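Local atomic coordinates of blue (Type 1) copper domain protein (Nitrosopumilus maritimus, PDB entry 5FC9), a protein that binds copper in an open mononuclear type 1 site as a purple cupredoxin, and probably serves in electron transfer. Residues A[28-39]-A[62-73]. Residues are numbered along the deposited sequence; the frame is centred on the assembly and turned at random.
Sequences VGTTVTWTNDDS and LNTGDRFEHVFE
The side-chain amide nitrogen of Asn-36 is shared among several backbone carbonyls: ND2 lies 2.9 Å from O of Leu-62, above that carbonyl's plane, makes a weak bond to O of Asn-63, and also donates to O of Val-40. With CG anti to the backbone N (chi1 -175°), the amide reaches over the loop that leads into strand 67-72, while OD1 accepts from N of Asp-38 in an Asx turn. The backbone of Asn-36 grips the same loop, its O taking N of Gly-65 at 2.7 Å and its N giving to O of Asp-66, just where a type II turn, Asn-63 to Asp-66, ends. An alanine here would probably leave the carbonyl of Leu-62 without this donor and the 36-38 turn without its acceptor. Farther on, OG1 of Thr-64 meets a lone pair of Asp-38 O, 2.8 Å away; OD2 of Asp-38 is hydrogen-bonded to NE2 of the copper ligand His-42.

Beyond the turn the strands run antiparallel. On the face of Thr-33 and Thr-35, OG1 of Thr-33 donates to OE2 of Glu-69 (2.7 Å) from above the carboxylate plane, and NE of Arg-67 reaches OG1 of Thr-35 along an extended chain. The other face is largely aromatic: CE3 of Trp-34 lies 3.6 Å from CD2 of Phe-68, their ring planes inclined at 34°, and CH2 of Trp-34 meets the edge of the Phe-72 ring. CD2 of His-70 sits over that ring's centre; CG2 of Val-32 is 3.6 Å from CD1 of Phe-72. Tyr-80 meets Trp-34 edge-to-face and Val-92 packs against it, both from the facing sheet. At the far end the strand opens with a G1 beta bulge, Gly-29 and Thr-30 lying opposite Phe-72. Strands 30-36 and 67-72 thus belong to one sheet of the Greek-key beta sandwich in this cupredoxin domain of a longer protein, whose type 1 copper is held by His-42, Cys-82 and His-85 at the Asn-36 end.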
# COMPACT_ATOMS: atom_id res chain seq x y z
N VAL A 28 7.90 -30.95 15.33
CA VAL A 28 6.61 -31.60 15.21
C VAL A 28 6.02 -31.96 16.58
O VAL A 28 6.76 -32.29 17.50
CB VAL A 28 6.74 -32.87 14.32
CG1 VAL A 28 7.81 -33.80 14.87
CG2 VAL A 28 5.42 -33.58 14.19
N GLY A 29 4.70 -31.82 16.72
CA GLY A 29 4.02 -32.11 17.97
C GLY A 29 3.85 -30.91 18.89
O GLY A 29 3.25 -31.03 19.95
N THR A 30 4.36 -29.76 18.46
CA THR A 30 4.34 -28.55 19.27
C THR A 30 2.95 -27.90 19.29
O THR A 30 2.23 -27.92 18.29
CB THR A 30 5.38 -27.53 18.75
OG1 THR A 30 6.69 -28.11 18.82
CG2 THR A 30 5.36 -26.24 19.57
N THR A 31 2.57 -27.37 20.45
CA THR A 31 1.37 -26.56 20.58
C THR A 31 1.73 -25.09 20.34
O THR A 31 2.56 -24.53 21.05
CB THR A 31 0.72 -26.70 21.98
OG1 THR A 31 0.24 -28.04 22.15
CG2 THR A 31 -0.45 -25.73 22.12
N VAL A 32 1.13 -24.50 19.31
CA VAL A 32 1.36 -23.10 18.97
C VAL A 32 0.23 -22.23 19.52
O VAL A 32 -0.94 -22.58 19.41
CB VAL A 32 1.46 -22.91 17.44
CG1 VAL A 32 1.55 -21.42 17.09
CG2 VAL A 32 2.67 -23.66 16.92
N THR A 33 0.59 -21.11 20.14
CA THR A 33 -0.40 -20.20 20.70
C THR A 33 -0.31 -18.83 20.05
O THR A 33 0.73 -18.18 20.12
CB THR A 33 -0.22 -20.03 22.22
OG1 THR A 33 -0.27 -21.32 22.85
CG2 THR A 33 -1.33 -19.16 22.80
N TRP A 34 -1.40 -18.40 19.44
CA TRP A 34 -1.52 -17.03 18.93
C TRP A 34 -2.19 -16.16 19.98
O TRP A 34 -3.16 -16.58 20.60
CB TRP A 34 -2.37 -16.96 17.66
CG TRP A 34 -1.74 -17.46 16.38
CD1 TRP A 34 -1.17 -16.69 15.40
CD2 TRP A 34 -1.70 -18.80 15.90
NE1 TRP A 34 -0.75 -17.48 14.36
CE2 TRP A 34 -1.06 -18.79 14.64
CE3 TRP A 34 -2.12 -20.03 16.43
CZ2 TRP A 34 -0.84 -19.94 13.90
CZ3 TRP A 34 -1.90 -21.18 15.68
CH2 TRP A 34 -1.26 -21.12 14.44
N THR A 35 -1.70 -14.93 20.14
CA THR A 35 -2.37 -13.98 21.01
C THR A 35 -2.68 -12.71 20.22
O THR A 35 -1.81 -12.20 19.52
CB THR A 35 -1.50 -13.61 22.23
OG1 THR A 35 -1.23 -14.80 22.99
CG2 THR A 35 -2.22 -12.62 23.11
N ASN A 36 -3.91 -12.23 20.33
CA ASN A 36 -4.25 -10.94 19.72
C ASN A 36 -3.93 -9.77 20.65
O ASN A 36 -4.68 -9.51 21.59
CB ASN A 36 -5.72 -10.90 19.31
CG ASN A 36 -6.07 -9.62 18.55
OD1 ASN A 36 -5.18 -8.89 18.16
ND2 ASN A 36 -7.36 -9.35 18.35
N ASP A 37 -2.84 -9.07 20.37
CA ASP A 37 -2.46 -7.89 21.16
C ASP A 37 -2.95 -6.61 20.50
O ASP A 37 -2.75 -5.52 21.03
CB ASP A 37 -0.94 -7.82 21.34
CG ASP A 37 -0.44 -8.71 22.46
OD1 ASP A 37 -1.25 -9.27 23.21
OD2 ASP A 37 0.80 -8.82 22.59
N ASP A 38 -3.61 -6.75 19.36
CA ASP A 38 -4.10 -5.60 18.61
C ASP A 38 -5.41 -5.07 19.20
O ASP A 38 -6.05 -5.75 20.01
CB ASP A 38 -4.28 -5.98 17.13
CG ASP A 38 -4.18 -4.79 16.19
OD1 ASP A 38 -4.03 -3.64 16.67
OD2 ASP A 38 -4.27 -5.03 14.97
N SER A 39 -5.81 -3.88 18.78
CA SER A 39 -7.01 -3.23 19.30
C SER A 39 -8.26 -3.46 18.46
O SER A 39 -9.27 -2.76 18.65
CB SER A 39 -6.76 -1.72 19.41
OG SER A 39 -6.47 -1.19 18.11
N LEU A 62 -10.97 -13.49 17.36
CA LEU A 62 -10.15 -13.24 18.53
C LEU A 62 -10.31 -11.80 18.96
O LEU A 62 -9.87 -10.89 18.24
CB LEU A 62 -8.67 -13.53 18.24
CG LEU A 62 -8.40 -14.93 17.68
CD1 LEU A 62 -6.93 -15.09 17.32
CD2 LEU A 62 -8.82 -15.97 18.71
N ASN A 63 -10.95 -11.59 20.10
CA ASN A 63 -10.98 -10.26 20.70
C ASN A 63 -9.61 -9.87 21.20
O ASN A 63 -8.68 -10.67 21.21
CB ASN A 63 -12.00 -10.21 21.84
CG ASN A 63 -13.40 -10.58 21.38
OD1 ASN A 63 -13.89 -10.06 20.39
ND2 ASN A 63 -14.04 -11.50 22.10
N THR A 64 -9.46 -8.62 21.63
CA THR A 64 -8.20 -8.17 22.18
C THR A 64 -7.86 -8.98 23.44
O THR A 64 -8.68 -9.10 24.36
CB THR A 64 -8.25 -6.67 22.49
OG1 THR A 64 -8.52 -5.97 21.27
CG2 THR A 64 -6.93 -6.19 23.07
N GLY A 65 -6.66 -9.55 23.46
CA GLY A 65 -6.23 -10.39 24.58
C GLY A 65 -6.55 -11.86 24.42
O GLY A 65 -6.01 -12.68 25.17
N ASP A 66 -7.40 -12.20 23.45
CA ASP A 66 -7.77 -13.60 23.22
C ASP A 66 -6.63 -14.40 22.61
O ASP A 66 -5.74 -13.86 21.94
CB ASP A 66 -8.98 -13.71 22.29
CG ASP A 66 -10.29 -13.47 23.00
OD1 ASP A 66 -10.28 -13.36 24.25
OD2 ASP A 66 -11.33 -13.42 22.31
N ARG A 67 -6.70 -15.70 22.84
CA ARG A 67 -5.68 -16.63 22.39
C ARG A 67 -6.30 -17.75 21.58
O ARG A 67 -7.49 -18.06 21.74
CB ARG A 67 -4.91 -17.20 23.57
CG ARG A 67 -4.14 -16.14 24.35
CD ARG A 67 -3.08 -16.73 25.26
NE ARG A 67 -2.00 -15.76 25.47
CZ ARG A 67 -1.88 -14.98 26.54
NH1 ARG A 67 -2.77 -15.05 27.53
NH2 ARG A 67 -0.87 -14.13 26.62
N PHE A 68 -5.50 -18.33 20.69
CA PHE A 68 -5.93 -19.48 19.90
C PHE A 68 -4.77 -20.46 19.83
O PHE A 68 -3.63 -20.06 19.62
CB PHE A 68 -6.36 -19.05 18.49
CG PHE A 68 -6.57 -20.20 17.55
CD1 PHE A 68 -7.64 -21.07 17.72
CD2 PHE A 68 -5.70 -20.41 16.49
CE1 PHE A 68 -7.84 -22.13 16.84
CE2 PHE A 68 -5.88 -21.47 15.61
CZ PHE A 68 -6.95 -22.33 15.79
N GLU A 69 -5.07 -21.74 20.03
CA GLU A 69 -4.02 -22.76 20.03
C GLU A 69 -4.27 -23.83 18.98
O GLU A 69 -5.42 -24.17 18.69
CB GLU A 69 -3.91 -23.41 21.41
CG GLU A 69 -3.48 -22.46 22.52
CD GLU A 69 -2.93 -23.17 23.74
OE1 GLU A 69 -3.37 -24.31 24.02
OE2 GLU A 69 -2.05 -22.59 24.42
N HIS A 70 -3.18 -24.34 18.42
CA HIS A 70 -3.25 -25.52 17.55
C HIS A 70 -2.02 -26.40 17.73
O HIS A 70 -0.89 -25.91 17.78
CB HIS A 70 -3.39 -25.10 16.09
CG HIS A 70 -3.52 -26.25 15.14
ND1 HIS A 70 -4.68 -26.99 15.03
CD2 HIS A 70 -2.66 -26.77 14.24
CE1 HIS A 70 -4.52 -27.92 14.11
NE2 HIS A 70 -3.30 -27.82 13.62
N VAL A 71 -2.24 -27.72 17.81
CA VAL A 71 -1.13 -28.66 17.88
C VAL A 71 -0.73 -29.10 16.47
O VAL A 71 -1.54 -29.64 15.73
CB VAL A 71 -1.47 -29.90 18.74
CG1 VAL A 71 -0.26 -30.80 18.85
CG2 VAL A 71 -1.96 -29.48 20.12
N PHE A 72 0.54 -28.87 16.12
CA PHE A 72 1.05 -29.24 14.81
C PHE A 72 1.75 -30.60 14.87
O PHE A 72 2.87 -30.71 15.36
CB PHE A 72 2.02 -28.17 14.29
CG PHE A 72 1.35 -26.93 13.79
CD1 PHE A 72 1.01 -25.91 14.65
CD2 PHE A 72 1.05 -26.79 12.44
CE1 PHE A 72 0.39 -24.75 14.19
CE2 PHE A 72 0.43 -25.65 11.97
CZ PHE A 72 0.09 -24.63 12.85
N GLU A 73 1.08 -31.63 14.35
CA GLU A 73 1.59 -33.00 14.45
C GLU A 73 2.21 -33.51 13.15
O GLU A 73 2.72 -34.64 13.12
CB GLU A 73 0.47 -33.95 14.87
CG GLU A 73 -0.06 -33.74 16.28
CD GLU A 73 -1.56 -33.98 16.35
OE1 GLU A 73 -2.25 -33.67 15.35
OE2 GLU A 73 -2.04 -34.49 17.38